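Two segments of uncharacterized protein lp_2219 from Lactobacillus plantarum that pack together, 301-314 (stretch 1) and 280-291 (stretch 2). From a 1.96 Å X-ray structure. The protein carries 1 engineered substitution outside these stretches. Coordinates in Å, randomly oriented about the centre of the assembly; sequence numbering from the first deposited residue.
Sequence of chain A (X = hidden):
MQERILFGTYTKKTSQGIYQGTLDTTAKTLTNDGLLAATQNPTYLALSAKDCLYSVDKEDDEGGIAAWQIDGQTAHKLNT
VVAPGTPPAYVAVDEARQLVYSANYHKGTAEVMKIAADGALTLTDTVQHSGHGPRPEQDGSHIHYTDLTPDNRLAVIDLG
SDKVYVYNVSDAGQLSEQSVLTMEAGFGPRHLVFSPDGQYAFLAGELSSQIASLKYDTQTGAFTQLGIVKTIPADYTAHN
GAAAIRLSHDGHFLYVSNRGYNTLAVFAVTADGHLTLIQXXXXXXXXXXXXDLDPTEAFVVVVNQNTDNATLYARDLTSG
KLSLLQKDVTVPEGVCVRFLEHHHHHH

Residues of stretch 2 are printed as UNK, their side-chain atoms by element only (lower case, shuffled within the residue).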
# COMPACT_ATOMS: atom_id res chain seq x y z
N VAL A 301 3.86 -13.03 0.19
CA VAL A 301 2.47 -13.42 0.40
C VAL A 301 1.60 -12.40 -0.33
O VAL A 301 1.80 -11.20 -0.19
CB VAL A 301 2.09 -13.41 1.91
CG1 VAL A 301 0.58 -13.57 2.07
CG2 VAL A 301 2.81 -14.53 2.62
N VAL A 302 0.66 -12.90 -1.13
CA VAL A 302 -0.25 -12.04 -1.87
C VAL A 302 -1.67 -12.45 -1.54
O VAL A 302 -1.93 -13.62 -1.26
CB VAL A 302 -0.04 -12.18 -3.41
CG1 VAL A 302 -0.25 -13.62 -3.83
CG2 VAL A 302 -1.01 -11.26 -4.16
N VAL A 303 -2.59 -11.49 -1.55
CA VAL A 303 -4.00 -11.80 -1.29
C VAL A 303 -4.81 -11.39 -2.50
O VAL A 303 -4.53 -10.37 -3.12
CB VAL A 303 -4.56 -11.06 -0.05
CG1 VAL A 303 -3.94 -11.61 1.21
CG2 VAL A 303 -4.32 -9.55 -0.16
N ASN A 304 -5.79 -12.22 -2.85
CA ASN A 304 -6.65 -11.96 -3.99
C ASN A 304 -8.03 -11.56 -3.49
O ASN A 304 -8.71 -12.33 -2.81
CB ASN A 304 -6.74 -13.21 -4.87
CG ASN A 304 -5.40 -13.59 -5.46
OD1 ASN A 304 -4.90 -12.93 -6.37
ND2 ASN A 304 -4.80 -14.65 -4.93
N GLN A 305 -8.43 -10.35 -3.86
CA GLN A 305 -9.70 -9.76 -3.46
C GLN A 305 -10.98 -10.50 -3.84
O GLN A 305 -11.84 -10.74 -2.99
CB GLN A 305 -9.76 -8.32 -4.00
CG GLN A 305 -11.00 -7.54 -3.64
CD GLN A 305 -10.99 -6.13 -4.20
OE1 GLN A 305 -11.96 -5.40 -4.09
NE2 GLN A 305 -9.87 -5.74 -4.81
N ASN A 306 -11.11 -10.86 -5.11
CA ASN A 306 -12.33 -11.51 -5.59
C ASN A 306 -12.49 -13.01 -5.37
O ASN A 306 -13.61 -13.53 -5.42
CB ASN A 306 -12.54 -11.20 -7.08
CG ASN A 306 -12.67 -9.71 -7.35
OD1 ASN A 306 -13.06 -8.94 -6.48
ND2 ASN A 306 -12.37 -9.31 -8.58
N THR A 307 -11.39 -13.72 -5.12
CA THR A 307 -11.48 -15.16 -4.91
C THR A 307 -11.25 -15.59 -3.46
O THR A 307 -11.20 -16.78 -3.16
CB THR A 307 -10.51 -15.91 -5.85
OG1 THR A 307 -9.23 -15.27 -5.82
CG2 THR A 307 -11.05 -15.91 -7.28
N ASP A 308 -11.12 -14.61 -2.58
CA ASP A 308 -10.95 -14.87 -1.15
C ASP A 308 -9.81 -15.82 -0.81
O ASP A 308 -9.96 -16.68 0.06
CB ASP A 308 -12.25 -15.46 -0.58
CG ASP A 308 -13.45 -14.60 -0.87
OD1 ASP A 308 -14.47 -15.14 -1.35
OD2 ASP A 308 -13.39 -13.38 -0.61
N ASN A 309 -8.68 -15.69 -1.49
CA ASN A 309 -7.56 -16.57 -1.18
C ASN A 309 -6.21 -15.87 -1.19
O ASN A 309 -6.02 -14.87 -1.87
CB ASN A 309 -7.52 -17.77 -2.14
CG ASN A 309 -7.79 -17.40 -3.59
OD1 ASN A 309 -7.80 -16.22 -3.96
ND2 ASN A 309 -8.00 -18.41 -4.43
N ALA A 310 -5.29 -16.40 -0.39
CA ALA A 310 -3.95 -15.86 -0.29
C ALA A 310 -3.01 -16.90 -0.88
O ALA A 310 -3.32 -18.10 -0.89
CB ALA A 310 -3.60 -15.59 1.16
N THR A 311 -1.86 -16.45 -1.37
CA THR A 311 -0.89 -17.34 -1.98
C THR A 311 0.50 -17.09 -1.40
O THR A 311 0.88 -15.94 -1.18
CB THR A 311 -0.84 -17.13 -3.51
OG1 THR A 311 -2.15 -17.32 -4.05
CG2 THR A 311 0.12 -18.12 -4.16
N LEU A 312 1.23 -18.17 -1.15
CA LEU A 312 2.58 -18.07 -0.60
C LEU A 312 3.61 -18.47 -1.64
O LEU A 312 3.47 -19.51 -2.30
CB LEU A 312 2.72 -18.99 0.62
CG LEU A 312 4.13 -19.10 1.21
CD1 LEU A 312 4.52 -17.77 1.85
CD2 LEU A 312 4.20 -20.21 2.24
N TYR A 313 4.65 -17.65 -1.77
CA TYR A 313 5.75 -17.93 -2.70
C TYR A 313 7.06 -17.99 -1.96
O TYR A 313 7.21 -17.38 -0.90
CB TYR A 313 5.94 -16.81 -3.73
CG TYR A 313 4.76 -16.45 -4.58
CD1 TYR A 313 3.94 -15.38 -4.22
CD2 TYR A 313 4.50 -17.12 -5.77
CE1 TYR A 313 2.89 -14.98 -5.04
CE2 TYR A 313 3.45 -16.73 -6.59
CZ TYR A 313 2.66 -15.66 -6.22
OH TYR A 313 1.64 -15.24 -7.04
N ALA A 314 8.01 -18.71 -2.53
CA ALA A 314 9.34 -18.77 -1.99
C ALA A 314 10.03 -17.74 -2.87
O ALA A 314 9.67 -17.60 -4.05
CB ALA A 314 9.96 -20.15 -2.21
N UNK A 280 6.91 -12.91 -14.56
CA UNK A 280 5.48 -12.65 -14.44
C UNK A 280 4.95 -13.96 -13.85
O UNK A 280 5.05 -15.01 -14.48
c UNK A 280 4.17 -9.97 -15.91
o UNK A 280 4.18 -8.84 -16.41
c UNK A 280 5.09 -11.06 -16.45
c UNK A 280 4.84 -12.43 -15.82
n UNK A 280 3.39 -10.30 -14.89
N UNK A 281 4.40 -13.91 -12.64
CA UNK A 281 3.89 -15.12 -12.00
C UNK A 281 2.47 -14.94 -11.48
O UNK A 281 2.17 -13.96 -10.80
c UNK A 281 4.93 -14.49 -9.80
c UNK A 281 4.83 -15.57 -10.86
c UNK A 281 5.37 -17.58 -9.38
c UNK A 281 4.35 -16.90 -10.27
N UNK A 282 1.60 -15.89 -11.81
CA UNK A 282 0.21 -15.83 -11.39
C UNK A 282 0.07 -15.75 -9.87
O UNK A 282 0.87 -16.33 -9.14
c UNK A 282 -0.54 -17.06 -11.89
o UNK A 282 -1.86 -17.09 -11.38
N UNK A 283 -0.94 -15.02 -9.41
CA UNK A 283 -1.20 -14.89 -7.99
C UNK A 283 -2.17 -15.98 -7.53
O UNK A 283 -2.56 -16.03 -6.36
c UNK A 283 -1.79 -13.50 -7.64
c UNK A 283 -0.78 -12.40 -8.00
o UNK A 283 -3.00 -13.28 -8.38
N UNK A 284 -2.55 -16.86 -8.45
CA UNK A 284 -3.46 -17.97 -8.17
C UNK A 284 -4.80 -17.51 -7.61
O UNK A 284 -5.37 -18.15 -6.70
c UNK A 284 -1.61 -20.26 -9.02
o UNK A 284 -0.60 -20.29 -9.75
c UNK A 284 -1.49 -19.57 -7.67
c UNK A 284 -2.81 -18.95 -7.19
o UNK A 284 -2.70 -20.79 -9.34
N UNK A 285 -5.31 -16.42 -8.15
CA UNK A 285 -6.59 -15.88 -7.70
C UNK A 285 -6.93 -14.67 -8.54
O UNK A 285 -6.18 -14.32 -9.45
N UNK A 286 -8.04 -14.01 -8.23
CA UNK A 286 -8.46 -12.85 -8.99
C UNK A 286 -8.31 -11.55 -8.20
O UNK A 286 -8.71 -11.46 -7.04
o UNK A 286 -11.49 -11.44 -10.29
o UNK A 286 -9.60 -11.64 -11.38
c UNK A 286 -9.91 -13.03 -9.46
c UNK A 286 -10.36 -11.96 -10.44
N UNK A 287 -7.73 -10.55 -8.85
CA UNK A 287 -7.51 -9.22 -8.28
C UNK A 287 -6.59 -9.10 -7.07
O UNK A 287 -7.05 -8.83 -5.95
c UNK A 287 -9.38 -7.71 -9.12
c UNK A 287 -9.44 -8.22 -10.41
c UNK A 287 -8.86 -8.56 -7.99
c UNK A 287 -9.78 -6.40 -8.90
c UNK A 287 -9.90 -7.43 -11.47
c UNK A 287 -10.24 -5.60 -9.95
c UNK A 287 -10.29 -6.12 -11.24
N UNK A 288 -5.28 -9.28 -7.28
CA UNK A 288 -4.28 -9.18 -6.21
C UNK A 288 -4.01 -7.70 -5.88
O UNK A 288 -3.11 -7.08 -6.45
c UNK A 288 -3.06 -9.87 -6.81
c UNK A 288 -4.68 -9.86 -8.50
c UNK A 288 -3.21 -9.59 -8.29
N UNK A 289 -4.80 -7.16 -4.96
CA UNK A 289 -4.68 -5.75 -4.56
C UNK A 289 -3.49 -5.44 -3.67
O UNK A 289 -3.04 -4.29 -3.61
c UNK A 289 -7.51 -3.41 -3.34
c UNK A 289 -6.06 -3.83 -3.52
n UNK A 289 -8.64 -0.13 -2.16
n UNK A 289 -9.48 -1.46 -3.83
c UNK A 289 -8.59 -1.24 -2.87
n UNK A 289 -7.64 -2.15 -2.62
c UNK A 289 -5.98 -5.31 -3.89
N UNK A 290 -2.96 -6.43 -2.97
CA UNK A 290 -1.80 -6.19 -2.11
C UNK A 290 -0.99 -7.47 -1.90
O UNK A 290 -1.50 -8.58 -2.07
c UNK A 290 -1.06 -4.99 0.00
c UNK A 290 -2.22 -5.61 -0.76
o UNK A 290 -1.12 -4.92 1.25
o UNK A 290 -0.08 -4.56 -0.64
N UNK A 291 0.26 -7.28 -1.52
CA UNK A 291 1.19 -8.37 -1.26
C UNK A 291 2.40 -7.74 -0.60
O UNK A 291 2.52 -6.52 -0.57
c UNK A 291 1.63 -9.04 -2.57
c UNK A 291 2.92 -6.37 -4.97
c UNK A 291 2.06 -7.20 -4.25
c UNK A 291 4.82 -7.52 -4.02
c UNK A 291 2.56 -8.19 -3.40
c UNK A 291 3.95 -8.34 -3.30
c UNK A 291 4.30 -6.53 -4.86
O HOH W 1 -4.62 -18.59 -3.93
O HOH W 2 -6.19 -8.27 -2.70
O HOH W 3 -9.54 -3.43 -6.34

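Position 280 carries three carbons, the third bearing one oxygen and one nitrogen, and nothing of stretch 1 is within reach: a side-chain amide, Gln 280. Position 281 has four carbons forked at the first, with one arm two carbons long. The tip of that arm lies 3.5 Å from Tyr 313 CE2, an apolar contact that suits Ile 281, whose CD1 is that tip. Position 282 has one carbon and one oxygen. Its side chain stays clear of stretch 1, but its backbone O accepts a very short hydrogen bond from Tyr 313 OH, 2.5 Å; two atoms of this kind make Ser 282, whose OG accepts from the backbone N of position 284 at 3.0 Å.

Position 283 has one carbon bearing an oxygen and a second carbon. The oxygen donates to Asn 304 OD1 at 2.8 Å, and the methyl lies 4.0 Å from Val 302 CG2. A hydroxyl and a methyl on one carbon give Thr 283. Its backbone O is used twice, by Thr 311 OG1 at 2.7 Å and by Asn 304 ND2 at 3.0 Å, so the Asn 304 amide grips this residue through both its ends.

Position 284 shows three carbons, the third with two oxygens, and the end of the chain leads away from stretch 1: Glu 284. Water 1 donates to its backbone O (2.9 Å) and to Thr 311 OG1 (2.8 Å). Position 285 has no side-chain atoms. An ideal CB here would sit 2.3 Å from Asn 304 ND2 and 2.7 Å from Thr 307 OG1, so the close packing leaves room for Gly 285 alone.

Position 286 has two carbons, the second with two oxygens, one of them 2.9 Å from Asn 306 ND2. This is Asp 286, and OD2 is the acceptor. Its backbone N donates to Thr 307 OG1 at 3.0 Å, and its O accepts from Asn 306 N at 3.1 Å. Position 287 bears one carbon and a six-carbon ring with Asn 306 ND2 over one face: Phe 287. Its O receives Gln 305 N at 2.9 Å.

At 288 three carbons close onto the backbone N, and CB meets Val 302 CG2 at 3.6 Å; this is Pro 288. Position 289 runs three carbons, a nitrogen, then a carbon with two nitrogens, and the third carbon of the chain lies 3.6 Å from Gln 305 NE2: Arg 289, with CD as that carbon. Water 3 joins its NH1 (3.2 Å) to Gln 305 NE2 (2.8 Å). Position 290 has two carbons, the second with two oxygens that bond elsewhere in the structure: Asp 290, whose backbone O accepts Val 303 N at 3.2 Å. Position 291 has one carbon and a six-carbon ring; its CB lies 3.7 Å from Val 302 CB, and the ring leads away, as Phe 291.

The contact works by matching a loop to a hairpin. Antiparallel pairing of Val 302 with Phe 291 anchors one end, while Asn 304 and Thr 311 bond the carbonyl of Thr 283 in the loop, and Tyr 313 that of Ser 282, at the end of the preceding strand.

Stretch 2, residues 280-291: QISTEGDFPRDF
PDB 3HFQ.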